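PDB 6EO5: PpBBE-like 1 D396N from Physcomitrella patens subsp. patens, which oxidises cellobiose as a berberine bridge enzyme-like flavoprotein of the VAO family, using a bi-covalently attached FAD. Local coordinates for residues H216-R228 and R295-N309. Numbering follows the deposited sequence.
Sequences HDVSAPVTHFKYR and RVEEELNWIQLILVN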
loop_
_atom_site.group_PDB
_atom_site.type_symbol
_atom_site.label_atom_id
_atom_site.label_comp_id
_atom_site.label_asym_id
_atom_site.label_seq_id
_atom_site.Cartn_x
_atom_site.Cartn_y
_atom_site.Cartn_z
ATOM N N HIS A 216 17.490 -2.613 -6.140
ATOM C CA HIS A 216 17.976 -1.635 -7.111
ATOM C C HIS A 216 18.997 -0.686 -6.492
ATOM O O HIS A 216 18.816 -0.211 -5.365
ATOM C CB HIS A 216 16.823 -0.824 -7.705
ATOM C CG HIS A 216 15.735 -1.678 -8.275
ATOM N ND1 HIS A 216 15.661 -1.995 -9.614
ATOM C CD2 HIS A 216 14.692 -2.307 -7.680
ATOM C CE1 HIS A 216 14.611 -2.769 -9.822
ATOM N NE2 HIS A 216 14.008 -2.976 -8.664
ATOM N N ASP A 217 20.061 -0.402 -7.257
ATOM C CA ASP A 217 21.129 0.473 -6.798
ATOM C C ASP A 217 20.651 1.918 -6.708
ATOM O O ASP A 217 20.165 2.487 -7.693
ATOM C CB ASP A 217 22.328 0.381 -7.742
ATOM C CG ASP A 217 23.432 1.372 -7.383
ATOM O OD1 ASP A 217 23.916 1.372 -6.217
ATOM O OD2 ASP A 217 23.801 2.169 -8.266
ATOM N N VAL A 218 20.823 2.521 -5.530
ATOM C CA VAL A 218 20.472 3.920 -5.309
ATOM C C VAL A 218 21.639 4.648 -4.644
ATOM O O VAL A 218 21.445 5.473 -3.744
ATOM C CB VAL A 218 19.187 4.047 -4.463
ATOM C CG1 VAL A 218 17.961 3.852 -5.340
ATOM C CG2 VAL A 218 19.179 3.048 -3.292
ATOM N N SER A 219 22.865 4.358 -5.086
ATOM C CA SER A 219 24.026 4.958 -4.434
ATOM C C SER A 219 24.341 6.347 -4.976
ATOM O O SER A 219 24.922 7.166 -4.256
ATOM C CB SER A 219 25.242 4.050 -4.580
ATOM O OG SER A 219 25.604 3.925 -5.946
ATOM N N ALA A 220 23.952 6.642 -6.217
ATOM C CA ALA A 220 24.115 7.983 -6.754
ATOM C C ALA A 220 23.201 8.978 -6.032
ATOM O O ALA A 220 22.227 8.593 -5.376
ATOM C CB ALA A 220 23.829 7.990 -8.254
ATOM N N PRO A 221 23.509 10.268 -6.115
ATOM C CA PRO A 221 22.638 11.267 -5.491
ATOM C C PRO A 221 21.283 11.312 -6.170
ATOM O O PRO A 221 21.151 11.020 -7.359
ATOM C CB PRO A 221 23.391 12.586 -5.702
ATOM C CG PRO A 221 24.814 12.183 -5.996
ATOM C CD PRO A 221 24.730 10.870 -6.689
ATOM N N VAL A 222 20.271 11.708 -5.396
ATOM C CA VAL A 222 18.925 11.939 -5.893
ATOM C C VAL A 222 18.505 13.345 -5.484
ATOM O O VAL A 222 19.186 14.020 -4.713
ATOM C CB VAL A 222 17.920 10.890 -5.376
ATOM C CG1 VAL A 222 18.422 9.478 -5.698
ATOM C CG2 VAL A 222 17.681 11.071 -3.881
ATOM N N THR A 223 17.366 13.786 -6.016
ATOM C CA THR A 223 16.885 15.146 -5.814
ATOM C C THR A 223 15.411 15.133 -5.430
ATOM O O THR A 223 14.575 14.535 -6.121
ATOM C CB THR A 223 17.091 15.997 -7.070
ATOM O OG1 THR A 223 18.475 15.979 -7.427
ATOM C CG2 THR A 223 16.648 17.433 -6.823
ATOM N N HIS A 224 15.100 15.803 -4.333
ATOM C CA HIS A 224 13.748 15.910 -3.821
ATOM C C HIS A 224 13.221 17.308 -4.125
ATOM O O HIS A 224 13.918 18.299 -3.895
ATOM C CB HIS A 224 13.737 15.626 -2.315
ATOM C CG HIS A 224 12.434 15.935 -1.654
ATOM N ND1 HIS A 224 12.232 17.073 -0.903
ATOM C CD2 HIS A 224 11.259 15.262 -1.643
ATOM C CE1 HIS A 224 10.989 17.084 -0.454
ATOM N NE2 HIS A 224 10.378 15.998 -0.889
ATOM N N PHE A 225 12.005 17.393 -4.653
ATOM C CA PHE A 225 11.392 18.686 -4.913
ATOM C C PHE A 225 9.966 18.704 -4.387
ATOM O O PHE A 225 9.294 17.670 -4.331
ATOM C CB PHE A 225 11.402 19.044 -6.404
ATOM C CG PHE A 225 10.713 18.040 -7.292
ATOM C CD1 PHE A 225 11.408 16.944 -7.789
ATOM C CD2 PHE A 225 9.381 18.218 -7.668
ATOM C CE1 PHE A 225 10.790 16.032 -8.629
ATOM C CE2 PHE A 225 8.743 17.306 -8.506
ATOM C CZ PHE A 225 9.451 16.211 -8.991
ATOM N N LYS A 226 9.515 19.894 -3.994
ATOM C CA LYS A 226 8.139 20.081 -3.565
ATOM C C LYS A 226 7.763 21.537 -3.798
ATOM O O LYS A 226 8.466 22.448 -3.345
ATOM C CB LYS A 226 7.962 19.684 -2.100
ATOM C CG LYS A 226 6.543 19.817 -1.565
ATOM C CD LYS A 226 6.356 18.948 -0.327
ATOM C CE LYS A 226 5.016 19.202 0.348
ATOM N NZ LYS A 226 4.749 18.211 1.427
ATOM N N TYR A 227 6.677 21.748 -4.538
ATOM C CA TYR A 227 6.153 23.077 -4.827
ATOM C C TYR A 227 4.761 23.153 -4.222
ATOM O O TYR A 227 3.891 22.345 -4.562
ATOM C CB TYR A 227 6.125 23.351 -6.334
ATOM C CG TYR A 227 7.434 23.019 -7.016
ATOM C CD1 TYR A 227 8.570 23.799 -6.807
ATOM C CD2 TYR A 227 7.548 21.913 -7.845
ATOM C CE1 TYR A 227 9.773 23.490 -7.412
ATOM C CE2 TYR A 227 8.754 21.598 -8.459
ATOM C CZ TYR A 227 9.863 22.395 -8.236
ATOM O OH TYR A 227 11.063 22.096 -8.842
ATOM N N ARG A 228 4.551 24.133 -3.344
ATOM C CA ARG A 228 3.410 24.172 -2.443
ATOM C C ARG A 228 2.690 25.512 -2.558
ATOM O O ARG A 228 3.325 26.547 -2.782
ATOM C CB ARG A 228 3.903 23.919 -1.007
ATOM C CG ARG A 228 2.836 23.825 0.020
ATOM C CD ARG A 228 3.360 23.178 1.294
ATOM N NE ARG A 228 2.299 23.154 2.306
ATOM C CZ ARG A 228 2.333 22.431 3.421
ATOM N NH1 ARG A 228 3.380 21.643 3.680
ATOM N NH2 ARG A 228 1.310 22.490 4.271
ATOM N N ARG A 295 9.101 26.827 -2.737
ATOM C CA ARG A 295 10.039 26.089 -3.568
ATOM C C ARG A 295 11.085 25.404 -2.708
ATOM O O ARG A 295 11.887 26.074 -2.059
ATOM C CB ARG A 295 10.708 27.026 -4.566
ATOM C CG ARG A 295 11.812 26.413 -5.386
ATOM C CD ARG A 295 12.440 27.517 -6.216
ATOM N NE ARG A 295 13.884 27.361 -6.336
ATOM C CZ ARG A 295 14.749 27.648 -5.370
ATOM N NH1 ARG A 295 14.324 28.111 -4.197
ATOM N NH2 ARG A 295 16.041 27.462 -5.579
ATOM N N VAL A 296 11.104 24.078 -2.737
ATOM C CA VAL A 296 12.124 23.281 -2.061
ATOM C C VAL A 296 12.686 22.275 -3.057
ATOM O O VAL A 296 11.962 21.384 -3.513
ATOM C CB VAL A 296 11.572 22.560 -0.829
ATOM C CG1 VAL A 296 12.593 21.554 -0.319
ATOM C CG2 VAL A 296 11.205 23.568 0.245
ATOM N N GLU A 297 13.975 22.413 -3.391
ATOM C CA GLU A 297 14.692 21.477 -4.255
ATOM C C GLU A 297 16.026 21.169 -3.596
ATOM O O GLU A 297 16.802 22.083 -3.318
ATOM C CB GLU A 297 14.907 22.052 -5.659
ATOM C CG GLU A 297 13.621 22.441 -6.393
ATOM C CD GLU A 297 13.839 23.539 -7.432
ATOM O OE1 GLU A 297 14.920 24.171 -7.427
ATOM O OE2 GLU A 297 12.925 23.786 -8.247
ATOM N N GLU A 298 16.301 19.890 -3.364
ATOM C CA GLU A 298 17.341 19.475 -2.432
ATOM C C GLU A 298 18.002 18.201 -2.931
ATOM O O GLU A 298 17.317 17.196 -3.134
ATOM C CB GLU A 298 16.724 19.232 -1.062
ATOM C CG GLU A 298 17.723 19.017 0.041
ATOM C CD GLU A 298 17.045 18.728 1.383
ATOM O OE1 GLU A 298 15.772 18.639 1.410
ATOM O OE2 GLU A 298 17.802 18.593 2.394
ATOM N N GLU A 299 19.322 18.220 -3.117
ATOM C CA GLU A 299 20.030 16.996 -3.478
ATOM C C GLU A 299 20.401 16.226 -2.213
ATOM O O GLU A 299 20.905 16.810 -1.248
ATOM C CB GLU A 299 21.266 17.298 -4.319
ATOM C CG GLU A 299 21.946 16.047 -4.857
ATOM C CD GLU A 299 23.020 16.358 -5.894
ATOM O OE1 GLU A 299 22.675 16.868 -6.989
ATOM O OE2 GLU A 299 24.212 16.104 -5.606
ATOM N N LEU A 300 20.133 14.919 -2.218
ATOM C CA LEU A 300 20.232 14.071 -1.034
ATOM C C LEU A 300 20.768 12.706 -1.437
ATOM O O LEU A 300 20.808 12.366 -2.620
ATOM C CB LEU A 300 18.864 13.875 -0.361
ATOM C CG LEU A 300 18.057 15.100 0.038
ATOM C CD1 LEU A 300 16.671 14.689 0.470
ATOM C CD2 LEU A 300 18.786 15.803 1.158
ATOM N N ASN A 301 21.166 11.908 -0.445
ATOM C CA ASN A 301 21.359 10.490 -0.700
ATOM C C ASN A 301 20.046 9.764 -0.422
ATOM O O ASN A 301 19.066 10.361 0.042
ATOM C CB ASN A 301 22.521 9.923 0.122
ATOM C CG ASN A 301 22.248 9.890 1.616
ATOM O OD1 ASN A 301 21.152 9.551 2.073
ATOM N ND2 ASN A 301 23.271 10.218 2.395
ATOM N N TRP A 302 20.030 8.450 -0.671
ATOM C CA TRP A 302 18.762 7.728 -0.678
ATOM C C TRP A 302 18.124 7.684 0.712
ATOM O O TRP A 302 16.923 7.943 0.860
ATOM C CB TRP A 302 18.949 6.318 -1.242
ATOM C CG TRP A 302 17.638 5.589 -1.362
ATOM C CD1 TRP A 302 17.191 4.545 -0.586
ATOM C CD2 TRP A 302 16.576 5.888 -2.278
ATOM N NE1 TRP A 302 15.931 4.162 -0.987
ATOM C CE2 TRP A 302 15.527 4.973 -2.017
ATOM C CE3 TRP A 302 16.413 6.834 -3.296
ATOM C CZ2 TRP A 302 14.334 4.974 -2.744
ATOM C CZ3 TRP A 302 15.226 6.830 -4.020
ATOM C CH2 TRP A 302 14.200 5.908 -3.736
ATOM N N ILE A 303 18.909 7.367 1.750
ATOM C CA ILE A 303 18.312 7.233 3.077
ATOM C C ILE A 303 17.889 8.595 3.624
ATOM O O ILE A 303 16.992 8.670 4.475
ATOM C CB ILE A 303 19.263 6.480 4.036
ATOM C CG1 ILE A 303 18.456 5.768 5.120
ATOM C CG2 ILE A 303 20.340 7.406 4.646
ATOM C CD1 ILE A 303 17.697 4.553 4.596
ATOM N N GLN A 304 18.496 9.681 3.132
ATOM C CA GLN A 304 18.003 11.017 3.452
ATOM C C GLN A 304 16.682 11.287 2.760
ATOM O O GLN A 304 15.833 12.004 3.298
ATOM C CB GLN A 304 19.017 12.077 3.034
ATOM C CG GLN A 304 20.227 12.176 3.915
ATOM C CD GLN A 304 21.215 13.188 3.382
ATOM O OE1 GLN A 304 21.694 13.070 2.253
ATOM N NE2 GLN A 304 21.501 14.211 4.180
ATOM N N LEU A 305 16.520 10.761 1.544
ATOM C CA LEU A 305 15.293 10.976 0.797
ATOM C C LEU A 305 14.113 10.319 1.505
ATOM O O LEU A 305 13.033 10.915 1.627
ATOM C CB LEU A 305 15.448 10.435 -0.625
ATOM C CG LEU A 305 14.089 10.539 -1.311
ATOM C CD1 LEU A 305 13.944 11.886 -2.001
ATOM C CD2 LEU A 305 13.800 9.368 -2.234
ATOM N N ILE A 306 14.321 9.095 2.002
ATOM C CA ILE A 306 13.318 8.415 2.815
ATOM C C ILE A 306 12.914 9.279 4.001
ATOM O O ILE A 306 11.736 9.363 4.357
ATOM C CB ILE A 306 13.858 7.049 3.270
ATOM C CG1 ILE A 306 14.293 6.237 2.056
ATOM C CG2 ILE A 306 12.814 6.302 4.060
ATOM C CD1 ILE A 306 13.155 5.886 1.150
ATOM N N LEU A 307 13.882 9.940 4.635
ATOM C CA LEU A 307 13.542 10.752 5.796
ATOM C C LEU A 307 12.755 11.985 5.389
ATOM O O LEU A 307 11.775 12.350 6.048
ATOM C CB LEU A 307 14.810 11.135 6.551
ATOM C CG LEU A 307 15.447 9.960 7.295
ATOM C CD1 LEU A 307 16.948 10.152 7.470
ATOM C CD2 LEU A 307 14.754 9.782 8.633
ATOM N N VAL A 308 13.157 12.635 4.302
ATOM C CA VAL A 308 12.491 13.865 3.907
ATOM C C VAL A 308 11.073 13.569 3.441
ATOM O O VAL A 308 10.134 14.322 3.740
ATOM C CB VAL A 308 13.325 14.587 2.835
ATOM C CG1 VAL A 308 12.570 15.758 2.262
ATOM C CG2 VAL A 308 14.633 15.061 3.446
ATOM N N ASN A 309 10.884 12.443 2.739
ATOM C CA ASN A 309 9.562 12.041 2.275
ATOM C C ASN A 309 8.625 11.693 3.415
ATOM O O ASN A 309 7.448 11.428 3.164
ATOM C CB ASN A 309 9.650 10.849 1.324
ATOM C CG ASN A 309 9.992 11.260 -0.082
ATOM O OD1 ASN A 309 9.949 12.441 -0.412
ATOM N ND2 ASN A 309 10.323 10.290 -0.926
HETATM O O HOH W 1 21.964 7.989 -2.923
#
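H224 and V308 meet ring to methyl: V308 CG1 lies over one face of the imidazole, 3.6 Å from its centroid and 21° off the ring normal, which qualifies as a CH-pi contact. CG of H224 stands anti to the backbone N (chi1 170°), carrying the ring from the strand to the helix, while L305 CD1 packs on its CB at 3.8 Å. The far nitrogen, NE2, is hydrogen-bonded to E268 of the neighbouring strand, which probably helps fix the rotation of the ring. A second CH-pi contact joins V218 and W302, with V218 CG2 3.8 Å from the centroid of the five-membered ring; I306 CG1 lies over the opposite indole face, and V222 CG1 approaches the indole edge.

On the other side of the sheet, Y227 OH donates to E297 OE2 at 2.6 Å. The carboxylate oxygen sits in the plane of the phenol at its edge, is met on its anti side, and belongs to a group turned 89° from the ring. A phenylalanine in place of Y227 removes the donor to E297 OE2, and the carboxylate, though still salt-bridged to R295 through OE1, would probably be freer to turn.

Six backbone hydrogen bonds unite 222-228 with 295-300, from V222 N to L300 O (2.9 Å) through the K226-V296 pair. Beyond L300, N301 and Q304 form a capping box: Q304 N bonds to N301 OD1 at 2.9 Å and N301 N to Q304 OE1. Helix 302-308 follows and packs back over V222 and H224: an antiparallel edge-strand pairing followed by a helix, at the border of the seven-stranded antiparallel sheet of this VAO-type flavoprotein.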